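Local coordinates for Na-translocating NADH-quinone reductase subunit C NqrC (Shewanella oneidensis, PDB 4XHF), which is a subunit of a sodium-translocating membrane complex and carries a covalently attached flavin mononucleotide in its FMN-binding domain, at residues R43-V51 with I158-H166; E168-V176 with V217-V227. One frame throughout, in Å; residues are numbered along the deposited sequence.

Overall arrangement
Both contacts involve the chain between residues 158 and 176, which runs from a strand at the edge of the antiparallel sheet into the loop that follows it. Contact 1, near the centre of the chain but only partly buried, sets the end of helix 29-48 on strand 158-165. It has no direct hydrogen bond between its segments and relies on apolar packing, with a lysine reaching the helix end through water. Contact 2 is buried, about 19 Å away centre to centre, and joins the loop 168-176 to the start of helix 221-234 around the flavin. Its chemistry is polar at the cofactor and apolar behind it. Val163 and His166 touch Val176 and Asp174, so the two contacts adjoin.

Contact 1 (R43-V51 with I158-H166); sequences RYVLMAADV and IKGVVVYEH
The ammonium group of Lys159 reaches the end of the helix through two waters, each accepting from NZ at 3.0 Å. One water donates to Ala49 O and the other to Asp50 O. CG lies anti to the backbone N (chi1 -166°), and bends farther along at chi2 and chi4 bring NZ round to these carbonyls. They sit where helix 29-48 ends in a Schellman motif, with Asp50 at positive phi and Val51 N bonded back to Leu46 O. Lys159 and Gly160 form a classic beta bulge opposite Ala150 of the next strand. Here the helix comes closest to the strand, and Gly160 CA lies 3.3 Å from Ala48 O in a CA-H...O contact.

Farther along strand 158-165, roughly antiparallel (145°) to helical residues 43-48, Val162 presses both methyls against them. CG2 packs on Ala48 CB at 3.7 Å, while CG1 meets Met47 CE and, more loosely, Tyr44 CD1. At the far end Tyr164 CB sits over one face of the Tyr44 ring, 3.8 Å from its centroid. The two rings are nearly parallel, at 17°, but slid so far apart that they barely overlap; the Tyr164 ring also meets that of Tyr148. With no direct hydrogen bond between them, helix and strand are held by apolar and CH-pi packing, and the positive lysine probably complements the partial negative charge of the helix C-terminus.

Contact 2 (E168-V176 with V217-V227); sequences ETPGIGDFV and VSGATMTGRGV. With FMN (flavin mononucleotide), chain E.
The loop 168-176, without regular helix or strand, comes closest to the other segment where Ile172 and Ala220 stand 5.3 Å apart between CA atoms; Ala220 closes a type II turn from Val217 and is the N-cap of helix 221-234. Thr223 OG1 donates to Glu168 OE1 at 2.6 Å, on the anti side of the carboxylate and 20° out of its plane. The same hydroxyl accepts from N3 of the flavin, so these two bonds, one given and one accepted, fix its rotation. OE1 also accepts from Leu141 N, while OE2 is held by Trp142 N and Ser143 OG; these bonds hold the carboxylate in position.

These segments form much of the flavin pocket in the FMN-binding domain, where the phosphorus is covalently linked to Thr221 OG1 as a phosphoester (1.6 Å). Main-chain N-H groups of the turn and the first helical turn hold the cofactor too: Thr223 N bonds to O2 at 2.7 Å and Gly219 N to phosphate O2P. From the loop, Thr169 OG1 donates to N5 at 2.8 Å, and Ile172 CG2 packs against the isoalloxazine, 3.3 Å from C10.

Away from the flavin, the Phe175 ring lies between two valines. Val217 CG2 covers one face, 3.7 Å from the centroid, and Val176 CG1 lies over the opposite face toward its rim. Phe175 CG occupies the position between the backbone N and carbonyl carbon (chi1 67°), directing the ring toward the helix start. Gly224 N approaches the ring edge in plane, and Val176 CG1 also touches Thr223 CG2 at 3.5 Å.

Contact 1 (R43-V51 with I158-H166)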
ATOM      1  N   ARG A  43     -11.210  -7.012  -1.673  1.00 13.63           N
ATOM      2  CA  ARG A  43     -11.917  -6.013  -0.882  1.00 11.68           C
ATOM      3  C   ARG A  43     -10.967  -4.898  -0.455  1.00 11.37           C
ATOM      4  O   ARG A  43     -11.303  -3.722  -0.567  1.00 13.08           O
ATOM      5  CB  ARG A  43     -12.577  -6.655   0.343  1.00 13.91           C
ATOM      6  CG  ARG A  43     -13.781  -7.533   0.003  1.00 16.46           C
ATOM      7  CD  ARG A  43     -14.579  -7.918   1.244  1.00 17.01           C
ATOM      8  NE  ARG A  43     -13.815  -8.758   2.167  1.00 17.24           N
ATOM      9  CZ  ARG A  43     -13.808 -10.090   2.160  1.00 17.77           C
ATOM     10  NH1 ARG A  43     -14.522 -10.772   1.272  1.00 20.56           N
ATOM     11  NH2 ARG A  43     -13.080 -10.747   3.050  1.00 17.46           N
ATOM     12  N   TYR A  44      -9.780  -5.272   0.018  1.00 12.74           N
ATOM     13  CA  TYR A  44      -8.773  -4.299   0.442  1.00 13.43           C
ATOM     14  C   TYR A  44      -8.454  -3.309  -0.673  1.00 13.02           C
ATOM     15  O   TYR A  44      -8.413  -2.098  -0.453  1.00 13.36           O
ATOM     16  CB  TYR A  44      -7.478  -4.998   0.872  1.00 15.25           C
ATOM     17  CG  TYR A  44      -7.583  -5.871   2.104  1.00 18.30           C
ATOM     18  CD1 TYR A  44      -8.490  -5.588   3.116  1.00 19.26           C
ATOM     19  CD2 TYR A  44      -6.760  -6.980   2.257  1.00 20.19           C
ATOM     20  CE1 TYR A  44      -8.577  -6.389   4.243  1.00 21.90           C
ATOM     21  CE2 TYR A  44      -6.840  -7.784   3.377  1.00 21.44           C
ATOM     22  CZ  TYR A  44      -7.749  -7.486   4.366  1.00 22.69           C
ATOM     23  OH  TYR A  44      -7.826  -8.289   5.481  1.00 26.43           O
ATOM     24  N   VAL A  45      -8.230  -3.837  -1.871  1.00 12.88           N
ATOM     25  CA  VAL A  45      -7.830  -3.028  -3.016  1.00 10.09           C
ATOM     26  C   VAL A  45      -8.934  -2.052  -3.401  1.00  8.49           C
ATOM     27  O   VAL A  45      -8.673  -0.874  -3.632  1.00  9.56           O
ATOM     28  CB  VAL A  45      -7.462  -3.923  -4.225  1.00  9.37           C
ATOM     29  CG1 VAL A  45      -7.278  -3.102  -5.500  1.00 10.12           C
ATOM     30  CG2 VAL A  45      -6.197  -4.707  -3.923  1.00  9.53           C
ATOM     31  N   LEU A  46     -10.168  -2.541  -3.460  1.00  9.58           N
ATOM     32  CA  LEU A  46     -11.296  -1.691  -3.824  1.00  9.56           C
ATOM     33  C   LEU A  46     -11.543  -0.636  -2.752  1.00  8.82           C
ATOM     34  O   LEU A  46     -11.851   0.513  -3.063  1.00 10.06           O
ATOM     35  CB  LEU A  46     -12.559  -2.527  -4.042  1.00 11.85           C
ATOM     36  CG  LEU A  46     -12.554  -3.471  -5.247  1.00 12.14           C
ATOM     37  CD1 LEU A  46     -13.814  -4.320  -5.243  1.00 14.23           C
ATOM     38  CD2 LEU A  46     -12.428  -2.707  -6.562  1.00 12.19           C
ATOM     39  N   MET A  47     -11.398  -1.027  -1.490  1.00  9.17           N
ATOM     40  CA  MET A  47     -11.584  -0.100  -0.382  1.00 11.99           C
ATOM     41  C   MET A  47     -10.550   1.018  -0.434  1.00 11.75           C
ATOM     42  O   MET A  47     -10.867   2.183  -0.195  1.00 11.04           O
ATOM     43  CB  MET A  47     -11.497  -0.836   0.956  1.00 13.27           C
ATOM     44  CG  MET A  47     -12.768  -1.592   1.320  1.00 14.81           C
ATOM     45  SD  MET A  47     -12.689  -2.534   2.860  1.00 21.63           S
ATOM     46  CE  MET A  47     -11.099  -2.051   3.535  1.00 44.03           C
ATOM     47  N   ALA A  48      -9.313   0.657  -0.752  1.00 10.33           N
ATOM     48  CA  ALA A  48      -8.241   1.638  -0.857  1.00 10.03           C
ATOM     49  C   ALA A  48      -8.476   2.575  -2.038  1.00 10.66           C
ATOM     50  O   ALA A  48      -8.222   3.775  -1.950  1.00 13.61           O
ATOM     51  CB  ALA A  48      -6.903   0.939  -0.993  1.00 11.26           C
ATOM     52  N   ALA A  49      -8.977   2.021  -3.137  1.00 11.29           N
ATOM     53  CA  ALA A  49      -9.200   2.788  -4.359  1.00 11.41           C
ATOM     54  C   ALA A  49     -10.503   3.583  -4.312  1.00 12.04           C
ATOM     55  O   ALA A  49     -10.825   4.311  -5.252  1.00 13.22           O
ATOM     56  CB  ALA A  49      -9.202   1.857  -5.557  1.00 11.65           C
ATOM     57  N   ASP A  50     -11.247   3.434  -3.221  1.00 13.82           N
ATOM     58  CA  ASP A  50     -12.513   4.138  -3.037  1.00 17.07           C
ATOM     59  C   ASP A  50     -13.515   3.752  -4.127  1.00 15.12           C
ATOM     60  O   ASP A  50     -14.206   4.603  -4.687  1.00 14.20           O
ATOM     61  CB  ASP A  50     -12.284   5.654  -3.021  1.00 17.80           C
ATOM     62  CG  ASP A  50     -13.491   6.429  -2.518  1.00 22.19           C
ATOM     63  OD1 ASP A  50     -14.396   5.814  -1.913  1.00 19.79           O
ATOM     64  OD2 ASP A  50     -13.529   7.660  -2.727  1.00 26.62           O
ATOM     65  N   VAL A  51     -13.574   2.455  -4.422  1.00 13.21           N
ATOM     66  CA  VAL A  51     -14.576   1.899  -5.326  1.00 13.09           C
ATOM     67  C   VAL A  51     -15.646   1.182  -4.505  1.00 13.57           C
ATOM     68  O   VAL A  51     -15.329   0.459  -3.561  1.00 14.11           O
ATOM     69  CB  VAL A  51     -13.942   0.920  -6.339  1.00 11.39           C
ATOM     70  CG1 VAL A  51     -14.982   0.408  -7.322  1.00 12.08           C
ATOM     71  CG2 VAL A  51     -12.807   1.597  -7.081  1.00 13.37           C
ATOM     72  N   ILE A 158      -3.001  10.821  -2.294  1.00  9.85           N
ATOM     73  CA  ILE A 158      -3.474   9.551  -1.763  1.00 10.21           C
ATOM     74  C   ILE A 158      -4.988   9.409  -1.942  1.00 12.72           C
ATOM     75  O   ILE A 158      -5.753  10.289  -1.549  1.00 14.34           O
ATOM     76  CB  ILE A 158      -3.113   9.413  -0.274  1.00 11.00           C
ATOM     77  CG1 ILE A 158      -1.594   9.488  -0.097  1.00 12.80           C
ATOM     78  CG2 ILE A 158      -3.649   8.101   0.292  1.00 11.50           C
ATOM     79  CD1 ILE A 158      -1.145   9.613   1.340  1.00 13.38           C
ATOM     80  N   LYS A 159      -5.403   8.290  -2.533  1.00 13.01           N
ATOM     81  CA  LYS A 159      -6.818   7.997  -2.757  1.00 12.86           C
ATOM     82  C   LYS A 159      -7.392   7.161  -1.615  1.00 13.97           C
ATOM     83  O   LYS A 159      -8.608   7.062  -1.454  1.00 17.63           O
ATOM     84  CB  LYS A 159      -7.005   7.263  -4.090  1.00 14.00           C
ATOM     85  CG  LYS A 159      -8.443   7.205  -4.597  1.00 18.57           C
ATOM     86  CD  LYS A 159      -8.887   8.537  -5.183  1.00 22.57           C
ATOM     87  CE  LYS A 159     -10.285   8.452  -5.775  1.00 26.03           C
ATOM     88  NZ  LYS A 159     -10.352   7.472  -6.890  1.00 29.58           N
ATOM     89  N   GLY A 160      -6.513   6.552  -0.827  1.00 11.97           N
ATOM     90  CA  GLY A 160      -6.940   5.768   0.317  1.00 11.38           C
ATOM     91  C   GLY A 160      -5.841   4.890   0.878  1.00 11.78           C
ATOM     92  O   GLY A 160      -4.981   4.400   0.144  1.00 12.78           O
ATOM     93  N   VAL A 161      -5.872   4.704   2.194  1.00 12.39           N
ATOM     94  CA  VAL A 161      -4.934   3.830   2.884  1.00 12.63           C
ATOM     95  C   VAL A 161      -5.697   2.754   3.646  1.00 13.22           C
ATOM     96  O   VAL A 161      -6.671   3.046   4.339  1.00 14.73           O
ATOM     97  CB  VAL A 161      -4.044   4.619   3.856  1.00  9.05           C
ATOM     98  CG1 VAL A 161      -3.127   3.683   4.636  1.00 10.11           C
ATOM     99  CG2 VAL A 161      -3.230   5.651   3.098  1.00 10.41           C
ATOM    100  N   VAL A 162      -5.243   1.512   3.507  1.00 11.53           N
ATOM    101  CA  VAL A 162      -5.847   0.377   4.191  1.00 11.87           C
ATOM    102  C   VAL A 162      -4.762  -0.448   4.867  1.00 13.40           C
ATOM    103  O   VAL A 162      -3.899  -1.006   4.195  1.00 16.50           O
ATOM    104  CB  VAL A 162      -6.640  -0.524   3.216  1.00 13.45           C
ATOM    105  CG1 VAL A 162      -7.199  -1.746   3.936  1.00 16.68           C
ATOM    106  CG2 VAL A 162      -7.767   0.254   2.560  1.00 12.59           C
ATOM    107  N   VAL A 163      -4.808  -0.517   6.193  1.00 14.01           N
ATOM    108  CA  VAL A 163      -3.926  -1.397   6.955  1.00 14.75           C
ATOM    109  C   VAL A 163      -4.752  -2.593   7.413  1.00 15.30           C
ATOM    110  O   VAL A 163      -5.840  -2.421   7.961  1.00 18.51           O
ATOM    111  CB  VAL A 163      -3.289  -0.671   8.163  1.00 13.79           C
ATOM    112  CG1 VAL A 163      -2.477  -1.630   9.026  1.00 12.70           C
ATOM    113  CG2 VAL A 163      -2.409   0.475   7.686  1.00 12.23           C
ATOM    114  N   TYR A 164      -4.238  -3.798   7.177  1.00 15.01           N
ATOM    115  CA  TYR A 164      -5.006  -5.017   7.418  1.00 17.69           C
ATOM    116  C   TYR A 164      -4.321  -6.002   8.369  1.00 18.61           C
ATOM    117  O   TYR A 164      -4.923  -7.001   8.761  1.00 22.31           O
ATOM    118  CB  TYR A 164      -5.301  -5.716   6.086  1.00 19.86           C
ATOM    119  CG  TYR A 164      -4.077  -6.260   5.382  1.00 22.08           C
ATOM    120  CD1 TYR A 164      -3.569  -7.514   5.700  1.00 23.91           C
ATOM    121  CD2 TYR A 164      -3.434  -5.525   4.395  1.00 20.57           C
ATOM    122  CE1 TYR A 164      -2.454  -8.016   5.062  1.00 23.00           C
ATOM    123  CE2 TYR A 164      -2.317  -6.022   3.751  1.00 20.63           C
ATOM    124  CZ  TYR A 164      -1.834  -7.269   4.090  1.00 21.50           C
ATOM    125  OH  TYR A 164      -0.725  -7.779   3.460  1.00 23.10           O
ATOM    126  N   GLU A 165      -3.069  -5.736   8.734  1.00 16.25           N
ATOM    127  CA  GLU A 165      -2.348  -6.622   9.647  1.00 16.04           C
ATOM    128  C   GLU A 165      -1.307  -5.878  10.475  1.00 16.06           C
ATOM    129  O   GLU A 165      -0.613  -4.993   9.975  1.00 16.04           O
ATOM    130  CB  GLU A 165      -1.669  -7.755   8.871  1.00 19.50           C
ATOM    131  CG  GLU A 165      -0.808  -8.671   9.740  1.00 23.90           C
ATOM    132  CD  GLU A 165      -0.204  -9.827   8.966  1.00 29.15           C
ATOM    133  OE1 GLU A 165      -0.662 -10.099   7.838  1.00 33.95           O
ATOM    134  OE2 GLU A 165       0.735 -10.466   9.487  1.00 29.69           O
ATOM    135  N   HIS A 166      -1.197  -6.263  11.743  1.00 17.26           N
ATOM    136  CA  HIS A 166      -0.218  -5.677  12.647  1.00 16.79           C
ATOM    137  C   HIS A 166      -0.103  -6.524  13.907  1.00 16.60           C
ATOM    138  O   HIS A 166      -0.889  -7.448  14.120  1.00 17.05           O
ATOM    139  CB  HIS A 166      -0.606  -4.243  13.012  1.00 17.81           C
ATOM    140  CG  HIS A 166      -1.740  -4.157  13.985  1.00 17.17           C
ATOM    141  ND1 HIS A 166      -1.547  -4.063  15.345  1.00 15.88           N
ATOM    142  CD2 HIS A 166      -3.081  -4.162  13.794  1.00 16.85           C
ATOM    143  CE1 HIS A 166      -2.719  -4.009  15.952  1.00 17.87           C
ATOM    144  NE2 HIS A 166      -3.665  -4.067  15.034  1.00 19.00           N
TER
HETATM  145  O   HOH W   1      -9.578   4.672  -7.639  1.00  8.06           O
HETATM  146  O   HOH W   2     -13.075   6.162  -6.529  1.00 21.55           O

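Contact 2 (E168-V176 with V217-V227)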
ATOM      1  N   GLU A 168       0.972  -4.620  16.882  1.00 20.74           N
ATOM      2  CA  GLU A 168       1.154  -3.552  17.859  1.00 20.55           C
ATOM      3  C   GLU A 168       0.220  -3.740  19.052  1.00 21.14           C
ATOM      4  O   GLU A 168      -0.819  -4.392  18.943  1.00 20.48           O
ATOM      5  CB  GLU A 168       0.905  -2.188  17.210  1.00 19.29           C
ATOM      6  CG  GLU A 168       1.721  -1.929  15.948  1.00 16.38           C
ATOM      7  CD  GLU A 168       3.202  -1.758  16.229  1.00 15.26           C
ATOM      8  OE1 GLU A 168       3.646  -0.601  16.386  1.00 14.77           O
ATOM      9  OE2 GLU A 168       3.925  -2.775  16.282  1.00 17.15           O
ATOM     10  N   THR A 169       0.594  -3.152  20.184  1.00 22.18           N
ATOM     11  CA  THR A 169      -0.159  -3.301  21.425  1.00 23.69           C
ATOM     12  C   THR A 169      -1.613  -2.850  21.256  1.00 25.09           C
ATOM     13  O   THR A 169      -1.860  -1.715  20.849  1.00 24.18           O
ATOM     14  CB  THR A 169       0.491  -2.490  22.566  1.00 22.53           C
ATOM     15  OG1 THR A 169       1.900  -2.745  22.592  1.00 22.53           O
ATOM     16  CG2 THR A 169      -0.112  -2.865  23.908  1.00 23.30           C
ATOM     17  N   PRO A 170      -2.581  -3.739  21.557  1.00 26.82           N
ATOM     18  CA  PRO A 170      -3.985  -3.312  21.497  1.00 26.14           C
ATOM     19  C   PRO A 170      -4.290  -2.210  22.503  1.00 26.30           C
ATOM     20  O   PRO A 170      -3.814  -2.275  23.637  1.00 26.05           O
ATOM     21  CB  PRO A 170      -4.764  -4.588  21.837  1.00 26.27           C
ATOM     22  CG  PRO A 170      -3.831  -5.702  21.563  1.00 27.48           C
ATOM     23  CD  PRO A 170      -2.464  -5.173  21.874  1.00 27.68           C
ATOM     24  N   GLY A 171      -5.073  -1.218  22.092  1.00 30.31           N
ATOM     25  CA  GLY A 171      -5.395  -0.091  22.946  1.00 31.08           C
ATOM     26  C   GLY A 171      -4.427   1.063  22.762  1.00 28.27           C
ATOM     27  O   GLY A 171      -4.718   2.194  23.156  1.00 29.37           O
ATOM     28  N   ILE A 172      -3.273   0.771  22.167  1.00 25.08           N
ATOM     29  CA  ILE A 172      -2.273   1.794  21.873  1.00 24.60           C
ATOM     30  C   ILE A 172      -1.990   1.867  20.371  1.00 21.76           C
ATOM     31  O   ILE A 172      -2.423   2.800  19.697  1.00 24.50           O
ATOM     32  CB  ILE A 172      -0.945   1.529  22.620  1.00 25.83           C
ATOM     33  CG1 ILE A 172      -1.191   1.286  24.113  1.00 25.71           C
ATOM     34  CG2 ILE A 172       0.005   2.692  22.434  1.00 26.11           C
ATOM     35  CD1 ILE A 172      -1.719   2.491  24.875  1.00 25.74           C
ATOM     36  N   GLY A 173      -1.270   0.875  19.853  1.00 18.34           N
ATOM     37  CA  GLY A 173      -0.806   0.899  18.476  1.00 15.80           C
ATOM     38  C   GLY A 173      -1.739   0.256  17.467  1.00 14.29           C
ATOM     39  O   GLY A 173      -1.416   0.191  16.282  1.00 17.00           O
ATOM     40  N   ASP A 174      -2.896  -0.216  17.924  1.00 16.41           N
ATOM     41  CA  ASP A 174      -3.833  -0.909  17.041  1.00 17.86           C
ATOM     42  C   ASP A 174      -4.784   0.057  16.341  1.00 15.25           C
ATOM     43  O   ASP A 174      -5.760  -0.361  15.721  1.00 15.30           O
ATOM     44  CB  ASP A 174      -4.635  -1.948  17.827  1.00 24.22           C
ATOM     45  CG  ASP A 174      -5.628  -1.319  18.784  1.00 30.29           C
ATOM     46  OD1 ASP A 174      -6.677  -1.946  19.046  1.00 34.05           O
ATOM     47  OD2 ASP A 174      -5.362  -0.202  19.276  1.00 30.74           O
ATOM     48  N   PHE A 175      -4.494   1.350  16.440  1.00 14.95           N
ATOM     49  CA  PHE A 175      -5.278   2.365  15.750  1.00 12.77           C
ATOM     50  C   PHE A 175      -5.114   2.260  14.239  1.00 14.07           C
ATOM     51  O   PHE A 175      -5.973   2.709  13.483  1.00 13.96           O
ATOM     52  CB  PHE A 175      -4.866   3.764  16.208  1.00 12.83           C
ATOM     53  CG  PHE A 175      -3.471   4.150  15.796  1.00 11.94           C
ATOM     54  CD1 PHE A 175      -3.236   4.745  14.569  1.00 11.87           C
ATOM     55  CD2 PHE A 175      -2.397   3.923  16.639  1.00 12.50           C
ATOM     56  CE1 PHE A 175      -1.960   5.100  14.189  1.00 14.05           C
ATOM     57  CE2 PHE A 175      -1.117   4.277  16.265  1.00 12.77           C
ATOM     58  CZ  PHE A 175      -0.898   4.866  15.037  1.00 15.32           C
ATOM     59  N   VAL A 176      -3.999   1.675  13.809  1.00 15.50           N
ATOM     60  CA  VAL A 176      -3.645   1.636  12.393  1.00 14.52           C
ATOM     61  C   VAL A 176      -4.723   0.973  11.540  1.00 13.34           C
ATOM     62  O   VAL A 176      -4.864   1.293  10.363  1.00 14.35           O
ATOM     63  CB  VAL A 176      -2.305   0.898  12.169  1.00 13.59           C
ATOM     64  CG1 VAL A 176      -1.154   1.703  12.746  1.00 16.22           C
ATOM     65  CG2 VAL A 176      -2.341  -0.496  12.777  1.00 13.46           C
ATOM     66  N   VAL A 217      -1.716   9.576  16.721  1.00 21.97           N
ATOM     67  CA  VAL A 217      -2.562   9.119  17.814  1.00 22.83           C
ATOM     68  C   VAL A 217      -1.773   9.209  19.114  1.00 26.99           C
ATOM     69  O   VAL A 217      -0.906   8.376  19.380  1.00 29.26           O
ATOM     70  CB  VAL A 217      -3.055   7.683  17.577  1.00 21.46           C
ATOM     71  CG1 VAL A 217      -3.864   7.184  18.764  1.00 22.82           C
ATOM     72  CG2 VAL A 217      -3.889   7.630  16.311  1.00 20.91           C
ATOM     73  N   SER A 218      -2.073  10.231  19.912  1.00 28.75           N
ATOM     74  CA  SER A 218      -1.331  10.501  21.140  1.00 30.37           C
ATOM     75  C   SER A 218      -1.289   9.261  22.026  1.00 27.33           C
ATOM     76  O   SER A 218      -2.285   8.549  22.157  1.00 26.20           O
ATOM     77  CB  SER A 218      -1.954  11.678  21.895  1.00 32.80           C
ATOM     78  OG  SER A 218      -1.042  12.230  22.828  1.00 34.50           O
ATOM     79  N   GLY A 219      -0.125   9.001  22.614  1.00 26.47           N
ATOM     80  CA  GLY A 219       0.088   7.803  23.406  1.00 25.98           C
ATOM     81  C   GLY A 219       0.553   6.637  22.553  1.00 26.03           C
ATOM     82  O   GLY A 219       0.962   5.600  23.076  1.00 25.96           O
ATOM     83  N   ALA A 220       0.486   6.812  21.235  1.00 26.20           N
ATOM     84  CA  ALA A 220       0.904   5.783  20.288  1.00 25.20           C
ATOM     85  C   ALA A 220       1.641   6.412  19.109  1.00 25.51           C
ATOM     86  O   ALA A 220       1.310   6.163  17.950  1.00 23.76           O
ATOM     87  CB  ALA A 220      -0.298   4.998  19.799  1.00 24.58           C
ATOM     88  N   THR A 221       2.645   7.224  19.416  1.00 25.68           N
ATOM     89  CA  THR A 221       3.369   7.972  18.397  1.00 27.32           C
ATOM     90  C   THR A 221       4.361   7.096  17.637  1.00 25.15           C
ATOM     91  O   THR A 221       4.560   7.274  16.436  1.00 25.39           O
ATOM     92  CB  THR A 221       4.119   9.162  19.026  1.00 31.84           C
ATOM     93  OG1 THR A 221       3.195   9.973  19.761  1.00 33.30           O
ATOM     94  CG2 THR A 221       4.788  10.015  17.957  1.00 33.73           C
ATOM     95  N   MET A 222       4.976   6.147  18.335  1.00 23.16           N
ATOM     96  CA  MET A 222       6.033   5.331  17.746  1.00 21.56           C
ATOM     97  C   MET A 222       5.498   4.436  16.632  1.00 18.58           C
ATOM     98  O   MET A 222       6.178   4.205  15.632  1.00 17.54           O
ATOM     99  CB  MET A 222       6.711   4.485  18.824  1.00 22.98           C
ATOM    100  CG  MET A 222       7.534   5.297  19.815  1.00 26.69           C
ATOM    101  SD  MET A 222       8.931   6.149  19.048  1.00 33.24           S
ATOM    102  CE  MET A 222       9.972   4.766  18.591  1.00 36.62           C
ATOM    103  N   THR A 223       4.279   3.932  16.807  1.00 18.14           N
ATOM    104  CA  THR A 223       3.626   3.141  15.772  1.00 16.77           C
ATOM    105  C   THR A 223       3.419   3.993  14.527  1.00 17.17           C
ATOM    106  O   THR A 223       3.689   3.554  13.409  1.00 16.36           O
ATOM    107  CB  THR A 223       2.269   2.587  16.256  1.00 14.95           C
ATOM    108  OG1 THR A 223       2.496   1.588  17.253  1.00 15.72           O
ATOM    109  CG2 THR A 223       1.477   1.962  15.110  1.00 13.64           C
ATOM    110  N   GLY A 224       2.940   5.214  14.733  1.00 17.69           N
ATOM    111  CA  GLY A 224       2.645   6.118  13.639  1.00 18.13           C
ATOM    112  C   GLY A 224       3.875   6.464  12.824  1.00 17.26           C
ATOM    113  O   GLY A 224       3.808   6.555  11.598  1.00 17.49           O
ATOM    114  N   ARG A 225       4.999   6.663  13.505  1.00 18.09           N
ATOM    115  CA  ARG A 225       6.253   6.981  12.832  1.00 19.81           C
ATOM    116  C   ARG A 225       6.719   5.799  11.994  1.00 16.16           C
ATOM    117  O   ARG A 225       7.406   5.970  10.989  1.00 18.03           O
ATOM    118  CB  ARG A 225       7.333   7.363  13.844  1.00 23.57           C
ATOM    119  CG  ARG A 225       6.935   8.482  14.789  1.00 30.46           C
ATOM    120  CD  ARG A 225       7.991   9.575  14.830  1.00 36.51           C
ATOM    121  NE  ARG A 225       7.714  10.566  15.872  1.00 40.77           N
ATOM    122  CZ  ARG A 225       8.594  10.996  16.775  1.00 44.86           C
ATOM    123  NH1 ARG A 225       9.844  10.539  16.792  1.00 46.55           N
ATOM    124  NH2 ARG A 225       8.222  11.897  17.674  1.00 45.83           N
ATOM    125  N   GLY A 226       6.345   4.596  12.418  1.00 14.27           N
ATOM    126  CA  GLY A 226       6.664   3.396  11.672  1.00 15.56           C
ATOM    127  C   GLY A 226       5.929   3.369  10.346  1.00 18.14           C
ATOM    128  O   GLY A 226       6.523   3.100   9.302  1.00 18.27           O
ATOM    129  N   VAL A 227       4.630   3.652  10.393  1.00 17.85           N
ATOM    130  CA  VAL A 227       3.811   3.729   9.186  1.00 14.04           C
ATOM    131  C   VAL A 227       4.367   4.802   8.269  1.00 13.69           C
ATOM    132  O   VAL A 227       4.418   4.637   7.052  1.00 13.50           O
ATOM    133  CB  VAL A 227       2.338   4.044   9.519  1.00 13.25           C
ATOM    134  CG1 VAL A 227       1.506   4.202   8.245  1.00 13.92           C
ATOM    135  CG2 VAL A 227       1.758   2.956  10.403  1.00 12.53           C
TER
HETATM  136  N1  FMN E 300       3.423   3.258  21.595  1.00 25.17           N
HETATM  137  C2  FMN E 300       3.236   2.986  20.181  1.00 23.20           C
HETATM  138  O2  FMN E 300       3.357   3.836  19.396  1.00 18.61           O
HETATM  139  N3  FMN E 300       2.889   1.629  19.747  1.00 25.05           N
HETATM  140  C4  FMN E 300       2.753   0.597  20.698  1.00 25.03           C
HETATM  141  O4  FMN E 300       2.480  -0.494  20.347  1.00 21.77           O
HETATM  142  C4A FMN E 300       2.961   0.876  22.163  1.00 27.04           C
HETATM  143  N5  FMN E 300       2.832  -0.155  23.125  1.00 30.01           N
HETATM  144  C5A FMN E 300       3.038   0.150  24.534  1.00 28.85           C
HETATM  145  C6  FMN E 300       2.907  -0.879  25.480  1.00 31.05           C
HETATM  146  C7  FMN E 300       3.170  -0.659  26.811  1.00 33.29           C
HETATM  147  C7M FMN E 300       3.076  -1.818  27.778  1.00 34.36           C
HETATM  148  C8  FMN E 300       3.499   0.627  27.245  1.00 33.47           C
HETATM  149  C8M FMN E 300       3.993   0.900  28.696  1.00 31.13           C
HETATM  150  C9  FMN E 300       3.556   1.708  26.298  1.00 32.44           C
HETATM  151  C9A FMN E 300       3.367   1.469  24.932  1.00 29.93           C
HETATM  152  N10 FMN E 300       3.502   2.524  23.935  1.00 29.73           N
HETATM  153  C10 FMN E 300       3.285   2.201  22.546  1.00 27.16           C
HETATM  154  C1' FMN E 300       3.840   3.948  24.315  1.00 31.53           C
HETATM  155  C2' FMN E 300       5.217   4.352  23.819  1.00 34.47           C
HETATM  156  O2' FMN E 300       6.174   3.857  24.709  1.00 38.16           O
HETATM  157  C3' FMN E 300       5.344   5.874  23.762  1.00 33.12           C
HETATM  158  O3' FMN E 300       5.065   6.390  25.031  1.00 28.38           O
HETATM  159  C4' FMN E 300       4.386   6.481  22.716  1.00 32.78           C
HETATM  160  O4' FMN E 300       4.589   5.875  21.471  1.00 34.04           O
HETATM  161  C5' FMN E 300       4.615   7.987  22.560  1.00 30.35           C
HETATM  162  O5' FMN E 300       3.489   8.521  21.902  1.00 29.51           O
HETATM  163  P   FMN E 300       3.543  10.022  21.352  1.00 41.34           P
HETATM  164  O1P FMN E 300       5.003  10.641  21.563  1.00 37.47           O
HETATM  165  O2P FMN E 300       2.460  10.921  22.108  1.00 45.18           O